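Local structure of peridinin-chlorophyll A protein (Amphidinium carterae, 2C9E) at residues A[231-237]-A[274-279]; A[160-164]-A[238-242]; A[187-191]-A[308-312]. The protein probably serves as a water-soluble light-harvesting antenna, holding peridinin and chlorophyll a to capture solar energy in the blue-green range. All coordinates share one frame; numbering follows the deposited sequence.

Contact 1 of 3, residues A[231-237]-A[274-279]. Unlike the reference sequence in segment 274-279: Asp279 (reference His). With PID (peridinin), chain I.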
loop_
_atom_site.group_PDB
_atom_site.type_symbol
_atom_site.label_atom_id
_atom_site.label_comp_id
_atom_site.label_asym_id
_atom_site.label_seq_id
_atom_site.Cartn_x
_atom_site.Cartn_y
_atom_site.Cartn_z
ATOM N N THR A 231 -14.797 -0.241 -4.231
ATOM C CA THR A 231 -16.080 0.505 -4.156
ATOM C C THR A 231 -15.847 2.022 -4.123
ATOM O O THR A 231 -16.805 2.806 -4.228
ATOM C CB THR A 231 -16.884 0.238 -2.868
ATOM O OG1 THR A 231 -16.157 0.779 -1.761
ATOM C CG2 THR A 231 -17.172 -1.268 -2.660
ATOM N N MET A 232 -14.603 2.457 -3.929
ATOM C CA MET A 232 -14.338 3.889 -3.916
ATOM C C MET A 232 -14.272 4.501 -5.323
ATOM O O MET A 232 -13.942 3.827 -6.303
ATOM C CB MET A 232 -13.005 4.216 -3.218
ATOM C CG MET A 232 -12.934 3.761 -1.782
ATOM S SD MET A 232 -11.305 4.029 -1.053
ATOM C CE MET A 232 -11.834 4.212 0.696
ATOM N N ASN A 233 -14.532 5.802 -5.377
ATOM C CA ASN A 233 -14.457 6.566 -6.605
ATOM C C ASN A 233 -12.981 6.739 -6.949
ATOM O O ASN A 233 -12.230 7.383 -6.213
ATOM C CB ASN A 233 -15.085 7.939 -6.395
ATOM C CG ASN A 233 -15.184 8.734 -7.687
ATOM O OD1 ASN A 233 -14.234 9.401 -8.143
ATOM N ND2 ASN A 233 -16.347 8.654 -8.297
ATOM N N GLN A 234 -12.569 6.196 -8.089
ATOM C CA GLN A 234 -11.182 6.284 -8.467
ATOM C C GLN A 234 -10.581 7.700 -8.583
ATOM O O GLN A 234 -9.390 7.862 -8.322
ATOM C CB GLN A 234 -10.921 5.463 -9.753
ATOM C CG GLN A 234 -9.416 5.059 -9.943
ATOM C CD GLN A 234 -8.920 4.050 -8.894
ATOM O OE1 GLN A 234 -9.737 3.400 -8.234
ATOM N NE2 GLN A 234 -7.579 3.902 -8.755
ATOM N N ASN A 235 -11.352 8.725 -8.944
ATOM C CA ASN A 235 -10.764 10.072 -9.039
ATOM C C ASN A 235 -10.412 10.600 -7.634
ATOM O O ASN A 235 -9.451 11.357 -7.442
ATOM C CB ASN A 235 -11.723 11.065 -9.728
ATOM C CG ASN A 235 -11.905 10.788 -11.240
ATOM O OD1 ASN A 235 -10.923 10.629 -11.997
ATOM N ND2 ASN A 235 -13.169 10.756 -11.686
ATOM N N ALA A 236 -11.234 10.231 -6.669
ATOM C CA ALA A 236 -11.030 10.609 -5.265
ATOM C C ALA A 236 -9.777 9.862 -4.748
ATOM O O ALA A 236 -9.012 10.394 -3.930
ATOM C CB ALA A 236 -12.267 10.214 -4.430
ATOM N N ILE A 237 -9.583 8.634 -5.242
ATOM C CA ILE A 237 -8.424 7.851 -4.882
ATOM C C ILE A 237 -7.220 8.630 -5.405
ATOM O O ILE A 237 -6.265 8.885 -4.662
ATOM C CB ILE A 237 -8.469 6.450 -5.544
ATOM C CG1 ILE A 237 -9.464 5.577 -4.794
ATOM C CG2 ILE A 237 -7.047 5.801 -5.569
ATOM C CD1 ILE A 237 -9.606 4.181 -5.362
ATOM N N MET A 274 -12.538 10.704 -0.185
ATOM C CA MET A 274 -12.396 9.362 -0.713
ATOM C C MET A 274 -13.194 8.372 0.132
ATOM O O MET A 274 -13.836 7.457 -0.395
ATOM C CB MET A 274 -10.930 8.956 -0.754
ATOM C CG MET A 274 -10.662 7.568 -1.358
ATOM S SD MET A 274 -8.858 7.181 -1.184
ATOM C CE MET A 274 -8.818 6.358 0.433
ATOM N N ILE A 275 -13.193 8.538 1.445
ATOM C CA ILE A 275 -13.951 7.588 2.255
ATOM C C ILE A 275 -15.466 7.792 2.048
ATOM O O ILE A 275 -16.245 6.860 2.155
ATOM C CB ILE A 275 -13.563 7.732 3.755
ATOM C CG1 ILE A 275 -12.075 7.335 3.921
ATOM C CG2 ILE A 275 -14.533 6.919 4.646
ATOM C CD1 ILE A 275 -11.471 7.871 5.171
ATOM N N ALA A 276 -15.878 9.011 1.744
ATOM C CA ALA A 276 -17.294 9.247 1.552
ATOM C C ALA A 276 -17.806 8.411 0.389
ATOM O O ALA A 276 -18.967 8.022 0.368
ATOM C CB ALA A 276 -17.549 10.729 1.291
ATOM N N THR A 277 -16.924 8.096 -0.551
ATOM C CA THR A 277 -17.312 7.330 -1.721
ATOM C C THR A 277 -17.267 5.802 -1.621
ATOM O O THR A 277 -17.617 5.113 -2.582
ATOM C CB THR A 277 -16.481 7.778 -2.894
ATOM O OG1 THR A 277 -15.250 7.036 -2.940
ATOM C CG2 THR A 277 -16.158 9.244 -2.712
ATOM N N ALA A 278 -16.845 5.280 -0.473
ATOM C CA ALA A 278 -16.788 3.838 -0.244
ATOM C C ALA A 278 -18.100 3.244 0.272
ATOM O O ALA A 278 -18.981 3.945 0.778
ATOM C CB ALA A 278 -15.684 3.519 0.806
ATOM N N ASP A 279 -18.210 1.926 0.195
ATOM C CA ASP A 279 -19.361 1.259 0.772
ATOM C C ASP A 279 -19.086 1.483 2.250
ATOM O O ASP A 279 -18.055 1.071 2.739
ATOM C CB ASP A 279 -19.301 -0.223 0.489
ATOM C CG ASP A 279 -20.417 -0.973 1.131
ATOM O OD1 ASP A 279 -20.561 -0.888 2.372
ATOM O OD2 ASP A 279 -21.145 -1.661 0.383
HETATM C C1 PID I . -17.274 3.034 16.971
HETATM C C2 PID I . -18.036 3.543 18.196
HETATM C C3 PID I . -19.123 4.539 17.789
HETATM C C4 PID I . -18.441 5.723 17.099
HETATM C C5 PID I . -17.731 5.367 15.788
HETATM C C6 PID I . -17.051 3.988 15.793
HETATM C C7 PID I . -15.884 3.887 15.026
HETATM C C8 PID I . -15.684 3.129 13.870
HETATM C C9 PID I . -14.491 3.076 13.140
HETATM C C10 PID I . -13.295 3.738 13.405
HETATM C C11 PID I . -14.339 2.495 11.950
HETATM C C12 PID I . -13.133 2.790 11.458
HETATM C C13 PID I . -12.685 2.428 10.188
HETATM C C14 PID I . -11.449 2.704 9.599
HETATM C C15 PID I . -11.230 2.266 8.292
HETATM C C16 PID I . -10.066 2.487 7.554
HETATM C C17 PID I . -9.979 2.072 6.225
HETATM C C18 PID I . -8.845 2.314 5.453
HETATM C C19 PID I . -8.768 1.955 4.109
HETATM C C20 PID I . -7.625 2.226 3.359
HETATM C C21 PID I . -7.473 1.934 2.005
HETATM C C22 PID I . -6.268 2.249 1.373
HETATM C C23 PID I . -5.979 2.058 0.112
HETATM C C24 PID I . -5.647 1.896 -1.145
HETATM C C25 PID I . -5.838 2.974 -2.226
HETATM C C26 PID I . -6.625 2.397 -3.409
HETATM C C27 PID I . -6.045 1.070 -3.923
HETATM C C28 PID I . -5.896 0.048 -2.788
HETATM C C29 PID I . -5.045 0.569 -1.622
HETATM C C30 PID I . -7.066 0.952 -6.100
HETATM C C31 PID I . -8.122 0.330 -7.015
HETATM C CM1 PID I . -16.234 1.957 17.291
HETATM C CM2 PID I . -16.707 6.481 15.569
HETATM C CM3 PID I . -18.747 5.414 14.644
HETATM C CM4 PID I . -10.390 3.556 10.311
HETATM C CM5 PID I . -8.613 1.269 1.226
HETATM C CM6 PID I . -6.607 4.184 -1.689
HETATM C CM7 PID I . -4.462 3.457 -2.697
HETATM C CM8 PID I . -5.019 -0.483 -0.509
HETATM O O1 PID I . -17.986 2.898 15.736
HETATM O O2 PID I . -19.770 5.018 18.973
HETATM O O3 PID I . -12.977 4.275 14.465
HETATM O O4 PID I . -12.447 3.569 12.347
HETATM O O5 PID I . -3.712 0.823 -2.081
HETATM O O6 PID I . -6.995 0.471 -4.827
HETATM O O7 PID I . -6.336 1.858 -6.507
#
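Met232 and Ala278 bring their CA atoms to 4.4 Å, and Ala236 and Met274 follow at 4.9 Å, so the start of helix 234-251 lies beside the end of helix 261-276. Two threonine hydroxyls tie the backbones together. Thr277 OG1 accepts an almost straight bond (176°) from Asn233 N at 2.8 Å and donates to Met274 O in the last turn of helix 261-276. With chi1 at 87°, OG1 sits between backbone N and carbonyl carbon, where it can reach both partners. Thr231 OG1 likewise accepts from Asp279 N at 3.1 Å and is also bonded to Val228 O. Each N-H gripped this way belongs to an N-cap residue: Asp279 caps Lys282 N, Asn233 its own helix, more weakly. Alongside these bonds the two methionines cross at a slant. Met232 SD lies 3.6 Å from Met274 CG, and the bend of Met274 at its thioether brings the two CE methyls to 3.7 Å. Gln234 NE2 donates nearly straight to peridinin O7, the ester carbonyl, at 3.3 Å; Ile237 CD1 packs on C26 of the ring bearing that ester. This junction thus forms part of a peridinin pocket, and Met274 also lines the chlorophyll a site.

Contact 2 of 3, residues A[160-164]-A[238-242]. With CLA (chlorophyll a), chain C.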
loop_
_atom_site.group_PDB
_atom_site.type_symbol
_atom_site.label_atom_id
_atom_site.label_comp_id
_atom_site.label_asym_id
_atom_site.label_seq_id
_atom_site.Cartn_x
_atom_site.Cartn_y
_atom_site.Cartn_z
ATOM N N PRO A 160 -4.203 9.531 -15.025
ATOM C CA PRO A 160 -5.437 10.286 -14.784
ATOM C C PRO A 160 -5.154 11.781 -14.569
ATOM O O PRO A 160 -4.056 12.175 -14.142
ATOM C CB PRO A 160 -6.012 9.615 -13.538
ATOM C CG PRO A 160 -4.793 9.185 -12.824
ATOM C CD PRO A 160 -3.927 8.614 -13.909
ATOM N N VAL A 161 -6.148 12.604 -14.899
ATOM C CA VAL A 161 -6.033 14.042 -14.722
ATOM C C VAL A 161 -6.195 14.240 -13.230
ATOM O O VAL A 161 -7.068 13.635 -12.608
ATOM C CB VAL A 161 -7.172 14.811 -15.458
ATOM C CG1 VAL A 161 -7.113 16.281 -15.090
ATOM C CG2 VAL A 161 -7.040 14.649 -16.976
ATOM N N ILE A 162 -5.371 15.071 -12.626
ATOM C CA ILE A 162 -5.539 15.214 -11.209
ATOM C C ILE A 162 -5.688 16.665 -10.813
ATOM O O ILE A 162 -4.848 17.504 -11.101
ATOM C CB ILE A 162 -4.397 14.523 -10.443
ATOM C CG1 ILE A 162 -4.874 14.135 -9.048
ATOM C CG2 ILE A 162 -3.186 15.412 -10.391
ATOM C CD1 ILE A 162 -5.264 15.306 -8.163
ATOM N N ALA A 163 -6.821 16.925 -10.172
ATOM C CA ALA A 163 -7.218 18.239 -9.696
ATOM C C ALA A 163 -6.051 19.060 -9.130
ATOM O O ALA A 163 -5.648 20.072 -9.735
ATOM C CB ALA A 163 -8.334 18.075 -8.637
ATOM N N GLU A 164 -5.515 18.604 -7.991
ATOM C CA GLU A 164 -4.428 19.268 -7.266
ATOM C C GLU A 164 -5.020 20.070 -6.112
ATOM O O GLU A 164 -5.779 21.029 -6.332
ATOM C CB GLU A 164 -3.652 20.223 -8.159
ATOM C CG GLU A 164 -2.480 19.610 -8.837
ATOM C CD GLU A 164 -1.271 20.505 -8.712
ATOM O OE1 GLU A 164 -0.910 20.830 -7.557
ATOM O OE2 GLU A 164 -0.689 20.890 -9.754
ATOM N N ASN A 238 -7.279 9.043 -6.670
ATOM C CA ASN A 238 -6.183 9.777 -7.263
ATOM C C ASN A 238 -5.929 11.049 -6.540
ATOM O O ASN A 238 -4.782 11.410 -6.345
ATOM C CB ASN A 238 -6.445 10.091 -8.728
ATOM C CG ASN A 238 -6.637 8.861 -9.526
ATOM O OD1 ASN A 238 -6.047 7.826 -9.217
ATOM N ND2 ASN A 238 -7.461 8.938 -10.557
ATOM N N ASP A 239 -6.977 11.758 -6.145
ATOM C CA ASP A 239 -6.739 13.011 -5.415
ATOM C C ASP A 239 -6.032 12.793 -4.082
ATOM O O ASP A 239 -5.071 13.496 -3.783
ATOM C CB ASP A 239 -8.031 13.750 -5.135
ATOM C CG ASP A 239 -8.688 14.230 -6.379
ATOM O OD1 ASP A 239 -8.005 14.926 -7.169
ATOM O OD2 ASP A 239 -9.888 13.904 -6.554
ATOM N N ALA A 240 -6.517 11.839 -3.284
ATOM C CA ALA A 240 -5.913 11.543 -1.970
ATOM C C ALA A 240 -4.440 11.093 -2.113
ATOM O O ALA A 240 -3.550 11.588 -1.420
ATOM C CB ALA A 240 -6.737 10.495 -1.288
ATOM N N VAL A 241 -4.181 10.177 -3.038
ATOM C CA VAL A 241 -2.834 9.714 -3.292
ATOM C C VAL A 241 -1.932 10.954 -3.616
ATOM O O VAL A 241 -0.840 11.119 -3.075
ATOM C CB VAL A 241 -2.826 8.698 -4.481
ATOM C CG1 VAL A 241 -1.386 8.390 -4.951
ATOM C CG2 VAL A 241 -3.486 7.368 -4.067
ATOM N N PHE A 242 -2.379 11.826 -4.515
ATOM C CA PHE A 242 -1.554 12.952 -4.829
ATOM C C PHE A 242 -1.396 13.873 -3.576
ATOM O O PHE A 242 -0.299 14.422 -3.327
ATOM C CB PHE A 242 -2.138 13.715 -6.023
ATOM C CG PHE A 242 -1.311 14.903 -6.412
ATOM C CD1 PHE A 242 0.006 14.730 -6.820
ATOM C CD2 PHE A 242 -1.812 16.200 -6.258
ATOM C CE1 PHE A 242 0.842 15.831 -7.068
ATOM C CE2 PHE A 242 -1.004 17.322 -6.493
ATOM C CZ PHE A 242 0.332 17.138 -6.900
HETATM MG MG CLA C . -2.692 6.786 5.522
HETATM C CHA CLA C . -5.086 5.684 7.849
HETATM C CHB CLA C . -0.272 6.616 7.989
HETATM C CHC CLA C . -0.194 6.935 3.110
HETATM C CHD CLA C . -5.028 6.062 3.025
HETATM N NA CLA C . -2.712 6.381 7.671
HETATM C C1A CLA C . -3.819 5.944 8.415
HETATM C C2A CLA C . -3.399 5.660 9.841
HETATM C C3A CLA C . -1.968 6.174 9.912
HETATM C C4A CLA C . -1.577 6.394 8.451
HETATM C CMA CLA C . -1.938 7.522 10.646
HETATM C CAA CLA C . -3.451 4.160 10.149
HETATM C CBA CLA C . -3.268 3.849 11.632
HETATM C CGA CLA C . -3.103 2.361 11.905
HETATM O O1A CLA C . -2.886 1.994 13.062
HETATM O O2A CLA C . -3.181 1.353 10.834
HETATM N NB CLA C . -0.617 6.896 5.555
HETATM C C1B CLA C . 0.159 6.852 6.695
HETATM C C2B CLA C . 1.513 7.182 6.347
HETATM C C3B CLA C . 1.575 7.295 4.981
HETATM C C4B CLA C . 0.215 7.039 4.468
HETATM C CMB CLA C . 2.702 7.436 7.347
HETATM C CAB CLA C . 2.907 7.628 4.480
HETATM C CBB CLA C . 3.118 7.791 3.164
HETATM N NC CLA C . -2.632 6.537 3.432
HETATM C C1C CLA C . -1.514 6.701 2.633
HETATM C C2C CLA C . -1.936 6.677 1.236
HETATM C C3C CLA C . -3.270 6.437 1.218
HETATM C C4C CLA C . -3.711 6.328 2.602
HETATM C CMC CLA C . -1.067 6.868 -0.009
HETATM C CAC CLA C . -4.167 6.310 0.006
HETATM C CBC CLA C . -4.759 7.707 -0.422
HETATM N ND CLA C . -4.585 6.042 5.419
HETATM C C1D CLA C . -5.450 5.948 4.364
HETATM C C2D CLA C . -6.810 5.863 4.825
HETATM C C3D CLA C . -6.724 5.752 6.158
HETATM C C4D CLA C . -5.350 5.851 6.512
HETATM C CMD CLA C . -8.092 5.828 3.918
HETATM C CAD CLA C . -7.447 5.488 7.377
HETATM O OBD CLA C . -8.659 5.571 7.644
HETATM C CBD CLA C . -6.430 5.209 8.466
HETATM C CGD CLA C . -6.818 6.055 9.658
HETATM O O1D CLA C . -6.323 7.171 9.803
HETATM O O2D CLA C . -7.750 5.590 10.528
HETATM C CED CLA C . -8.217 6.388 11.473
HETATM C C1 CLA C . -3.007 -0.033 11.226
HETATM C C2 CLA C . -3.110 -0.795 10.066
HETATM C C3 CLA C . -3.723 -2.021 9.830
HETATM C C4 CLA C . -4.457 -2.853 10.950
HETATM C C5 CLA C . -3.739 -2.693 8.397
HETATM C C6 CLA C . -2.936 -1.933 7.296
HETATM C C7 CLA C . -3.161 -2.519 5.878
HETATM C C8 CLA C . -2.453 -1.771 4.717
HETATM C C9 CLA C . -3.052 -2.206 3.359
HETATM C C10 CLA C . -0.945 -2.116 4.762
HETATM C C11 CLA C . -0.128 -1.746 3.499
HETATM C C12 CLA C . 1.379 -1.873 3.744
HETATM C C13 CLA C . 1.876 -3.224 4.281
HETATM C C14 CLA C . 3.227 -3.161 4.961
HETATM C C15 CLA C . 1.907 -4.241 3.132
HETATM C C16 CLA C . 2.905 -3.995 2.012
HETATM C C17 CLA C . 2.537 -4.858 0.839
HETATM C C18 CLA C . 3.527 -4.856 -0.320
HETATM C C19 CLA C . 3.028 -5.762 -1.416
HETATM C C20 CLA C . 4.885 -5.338 0.150
HETATM O O HOH W 1 -8.637 11.748 -11.381
HETATM O O HOH W 2 -2.894 8.904 5.460
#
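Val161 O and Asn238 ND2 are joined through one water, which donates to the carbonyl oxygen at 2.7 Å and accepts from the amide nitrogen at 3.2 Å. Pro160 also packs on that amide through CB, 3.4 Å from Asn238 ND2, and through CG close by, while a peridinin touches the same side chain. Ile162 buries the most surface of the loop residues. Its CG1 is anti to the backbone N (chi1 -155°), which aims it at the helix, and the turn at chi2 (-63°) sets CD1 between Asp239 and Phe242. CD1 meets Phe242 CD2 at 4.0 Å, obliquely to the ring; its still closer approach to Asp239 OD1 is too short to be trusted. Ala163 adds its methyl, CB standing 3.5 Å from Asp239 OD1. Further along, Glu164 CG comes to 3.6 Å from Phe242 CE2, its carboxylate plane 78° from that of the ring, but Glu164 is poorly ordered and its ion pair to Arg246 is long and weak. An alanine at Phe242 removes the ring and would probably leave Ile162 CD1 without its apolar partner and a gap beside Leu56. The inner side of helix 234-251 faces pigment: Ala240 CB lies 3.5 Å from chlorophyll CBC. A water binds the magnesium of that chlorophyll, its oxygen 2.1 Å from the metal. On the outer side, van der Waals packing, much of it carbon against polar atoms, and one water bridge carry the contact without direct polar bonds between the segments, so the loop is laid against the helix rather than bolted to it, consistent with the residues just beyond Glu164 not being modelled.

Contact 3 of 3, residues A[187-191]-A[308-312]. With DGD (digalactosyl diacyl glycerol (dgdg)), chain K.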
loop_
_atom_site.group_PDB
_atom_site.type_symbol
_atom_site.label_atom_id
_atom_site.label_comp_id
_atom_site.label_asym_id
_atom_site.label_seq_id
_atom_site.Cartn_x
_atom_site.Cartn_y
_atom_site.Cartn_z
ATOM N N ALA A 187 -7.113 19.533 15.340
ATOM C CA ALA A 187 -6.921 18.824 16.601
ATOM C C ALA A 187 -5.839 17.729 16.552
ATOM O O ALA A 187 -5.252 17.365 17.595
ATOM C CB ALA A 187 -8.239 18.221 17.070
ATOM N N THR A 188 -5.592 17.200 15.348
ATOM C CA THR A 188 -4.612 16.114 15.183
ATOM C C THR A 188 -3.201 16.602 14.847
ATOM O O THR A 188 -2.228 15.942 15.214
ATOM C CB THR A 188 -5.082 15.088 14.127
ATOM O OG1 THR A 188 -5.451 15.754 12.902
ATOM C CG2 THR A 188 -6.260 14.314 14.647
ATOM N N TYR A 189 -3.068 17.739 14.167
ATOM C CA TYR A 189 -1.734 18.257 13.853
ATOM C C TYR A 189 -0.808 18.274 15.090
ATOM O O TYR A 189 0.338 17.809 15.016
ATOM C CB TYR A 189 -1.808 19.663 13.231
ATOM C CG TYR A 189 -0.486 20.116 12.639
ATOM C CD1 TYR A 189 0.511 20.716 13.438
ATOM C CD2 TYR A 189 -0.191 19.873 11.289
ATOM C CE1 TYR A 189 1.769 21.052 12.900
ATOM C CE2 TYR A 189 1.047 20.192 10.737
ATOM C CZ TYR A 189 2.027 20.776 11.539
ATOM O OH TYR A 189 3.253 21.034 10.980
ATOM N N PRO A 190 -1.288 18.785 16.251
ATOM C CA PRO A 190 -0.433 18.815 17.460
ATOM C C PRO A 190 -0.047 17.447 18.010
ATOM O O PRO A 190 0.871 17.307 18.811
ATOM C CB PRO A 190 -1.256 19.611 18.462
ATOM C CG PRO A 190 -2.234 20.402 17.565
ATOM C CD PRO A 190 -2.583 19.438 16.496
ATOM N N ILE A 191 -0.790 16.431 17.625
ATOM C CA ILE A 191 -0.478 15.061 18.033
ATOM C C ILE A 191 0.536 14.529 16.990
ATOM O O ILE A 191 1.558 13.933 17.333
ATOM C CB ILE A 191 -1.765 14.195 18.009
ATOM C CG1 ILE A 191 -2.778 14.821 18.960
ATOM C CG2 ILE A 191 -1.434 12.768 18.341
ATOM C CD1 ILE A 191 -4.074 14.053 19.171
ATOM N N GLN A 308 -5.192 15.504 24.721
ATOM C CA GLN A 308 -5.259 15.891 23.335
ATOM C C GLN A 308 -5.841 14.803 22.456
ATOM O O GLN A 308 -6.592 15.119 21.559
ATOM C CB GLN A 308 -3.874 16.320 22.843
ATOM C CG GLN A 308 -3.885 17.054 21.512
ATOM C CD GLN A 308 -4.816 18.295 21.504
ATOM O OE1 GLN A 308 -5.138 18.839 22.571
ATOM N NE2 GLN A 308 -5.229 18.754 20.298
ATOM N N ALA A 309 -5.547 13.531 22.727
ATOM C CA ALA A 309 -6.078 12.456 21.892
ATOM C C ALA A 309 -7.579 12.300 22.056
ATOM O O ALA A 309 -8.290 12.078 21.088
ATOM C CB ALA A 309 -5.398 11.158 22.184
ATOM N N LYS A 310 -8.052 12.383 23.299
ATOM C CA LYS A 310 -9.479 12.304 23.582
ATOM C C LYS A 310 -10.170 13.485 22.944
ATOM O O LYS A 310 -11.221 13.341 22.357
ATOM C CB LYS A 310 -9.717 12.271 25.092
ATOM C CG LYS A 310 -9.504 10.865 25.648
ATOM C CD LYS A 310 -9.336 10.800 27.171
ATOM C CE LYS A 310 -9.034 9.342 27.593
ATOM N NZ LYS A 310 -8.168 9.263 28.830
ATOM N N ALA A 311 -9.564 14.660 23.041
ATOM C CA ALA A 311 -10.147 15.857 22.432
ATOM C C ALA A 311 -10.221 15.708 20.892
ATOM O O ALA A 311 -11.183 16.164 20.247
ATOM C CB ALA A 311 -9.313 17.071 22.785
ATOM N N ALA A 312 -9.202 15.062 20.326
ATOM C CA ALA A 312 -9.130 14.852 18.905
ATOM C C ALA A 312 -10.197 13.845 18.474
ATOM O O ALA A 312 -10.841 14.025 17.434
ATOM C CB ALA A 312 -7.720 14.359 18.514
HETATM C C1A DGD K . -8.109 2.399 13.223
HETATM C C2A DGD K . -7.065 2.342 12.098
HETATM C C3A DGD K . -6.769 0.915 11.618
HETATM C C4A DGD K . -7.916 0.319 10.776
HETATM C C5A DGD K . -7.450 -0.882 9.958
HETATM C C6A DGD K . -7.480 -0.767 8.421
HETATM C C7A DGD K . -7.053 0.570 7.824
HETATM C C8A DGD K . -5.995 0.417 6.691
HETATM C C9A DGD K . -5.350 1.799 6.372
HETATM C CAA DGD K . -4.043 2.071 7.105
HETATM C CBA DGD K . -2.867 2.532 6.176
HETATM C CCA DGD K . -3.269 2.934 4.697
HETATM C CDA DGD K . -2.790 1.850 3.719
HETATM C CEA DGD K . -2.909 2.225 2.273
HETATM C CFA DGD K . -1.655 2.856 1.615
HETATM C CGA DGD K . -1.800 2.754 0.056
HETATM C CHA DGD K . -0.475 2.953 -0.708
HETATM C CIA DGD K . 0.689 2.080 -0.180
HETATM O O1A DGD K . -8.064 1.528 14.125
HETATM C C1B DGD K . -8.768 6.282 15.613
HETATM C C2B DGD K . -9.351 7.658 15.997
HETATM C C3B DGD K . -8.267 8.618 16.497
HETATM C C4B DGD K . -8.820 9.979 16.925
HETATM C C5B DGD K . -7.690 11.001 17.162
HETATM C C6B DGD K . -6.639 10.531 18.204
HETATM C C7B DGD K . -5.240 10.998 17.828
HETATM C C8B DGD K . -4.854 10.624 16.383
HETATM C C9B DGD K . -3.629 11.431 15.937
HETATM C CAB DGD K . -2.824 10.746 14.796
HETATM C CBB DGD K . -1.642 11.577 14.353
HETATM C CCB DGD K . -1.932 12.525 13.201
HETATM C CDB DGD K . -2.515 11.843 11.967
HETATM C CEB DGD K . -4.067 11.907 11.960
HETATM C CFB DGD K . -4.570 10.618 11.354
HETATM C CGB DGD K . -5.857 10.193 11.851
HETATM C CHB DGD K . -5.745 9.339 13.066
HETATM C CIB DGD K . -7.120 8.749 13.337
HETATM O O1B DGD K . -7.723 6.215 14.915
HETATM O O1G DGD K . -8.595 3.668 13.491
HETATM C C1G DGD K . -9.604 3.784 14.472
HETATM C C2G DGD K . -8.858 3.955 15.803
HETATM O O2G DGD K . -9.053 5.251 16.406
HETATM C C3G DGD K . -9.359 2.899 16.806
HETATM O O3G DGD K . -10.787 3.076 16.920
HETATM C C1D DGD K . -11.231 3.479 18.213
HETATM C C2D DGD K . -12.719 3.819 18.042
HETATM O O2D DGD K . -12.869 4.920 17.134
HETATM C C3D DGD K . -13.286 4.196 19.419
HETATM O O3D DGD K . -14.677 4.467 19.313
HETATM C C4D DGD K . -13.065 3.040 20.401
HETATM O O4D DGD K . -13.895 1.939 20.042
HETATM C C5D DGD K . -11.586 2.598 20.355
HETATM O O5D DGD K . -11.544 1.874 22.589
HETATM C C6D DGD K . -11.399 1.414 21.267
HETATM O O6D DGD K . -11.165 2.251 19.044
HETATM C C1E DGD K . -12.582 1.128 23.248
HETATM C C2E DGD K . -12.959 1.845 24.568
HETATM O O2E DGD K . -13.356 3.197 24.276
HETATM C C3E DGD K . -11.727 1.910 25.483
HETATM O O3E DGD K . -12.126 2.344 26.783
HETATM C C4E DGD K . -10.944 0.549 25.545
HETATM O O4E DGD K . -11.637 -0.392 26.374
HETATM C C5E DGD K . -10.774 -0.036 24.121
HETATM O O6E DGD K . -12.057 -0.190 23.482
HETATM C C6E DGD K . -10.046 -1.382 24.172
HETATM O O5E DGD K . -9.782 -1.916 22.881
#
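Ile191 and Gln308 pass each other at an oblique angle, with Ile191 CG1 at 3.6 Å from Gln308 CG, on two roughly antiparallel helices whose short axes lie 9.3 Å apart at 151°. Gln308 leaves its backbone with CG anti to N and then bends at chi2 (55°), turning its amide back toward the partner helix. There NE2 donates to Ala187 O at 3.0 Å; the donor lies in the carbonyl plane, on a lone pair, and the oxygen lies close to the amide plane, so both flat groups are well turned for the bond. The helix is kinked here, Ile191 N bonding to Thr188 O rather than Ala187 O, which probably leaves that oxygen to the glutamine. Beside this bond the alanines allow close packing, Ala187 CB standing 3.9 Å from Ala312 CA. Ile191 sends CD1 across to Ala312 CB at 3.7 Å, while its other branch, CG2, lies 3.5 Å from C9B of the digalactosyl diacyl glycerol. Ala312 CB touches the same acyl chain at C5B. Around this lipid-facing pair, Thr188 packs on Phe264 of helix 261-276, and Ala309 rests on Phe301 of helix 293-302.

In the fold
Contacts 1 and 2 are neighbours, their centres 12 Å apart, and both use helix 234-251: its first turn serves contact 1, the next turn contact 2. They touch where Met274 SD packs on Ala240 CB at 3.9 Å. Contact 3 stands apart, 26 Å from contact 1 and 27 Å from contact 2 between centres, joining helices 176-192 and 306-324. Along the chain its segments enclose both segments of contact 1, whereas contact 2 crosses each of the others because 160-164 precede them all while 238-242 fall between their segments. All three lie beside bound cofactors of this helical protein: peridinin and chlorophyll at contacts 1 and 2, digalactosyl diacyl glycerol and peridinin at contact 3.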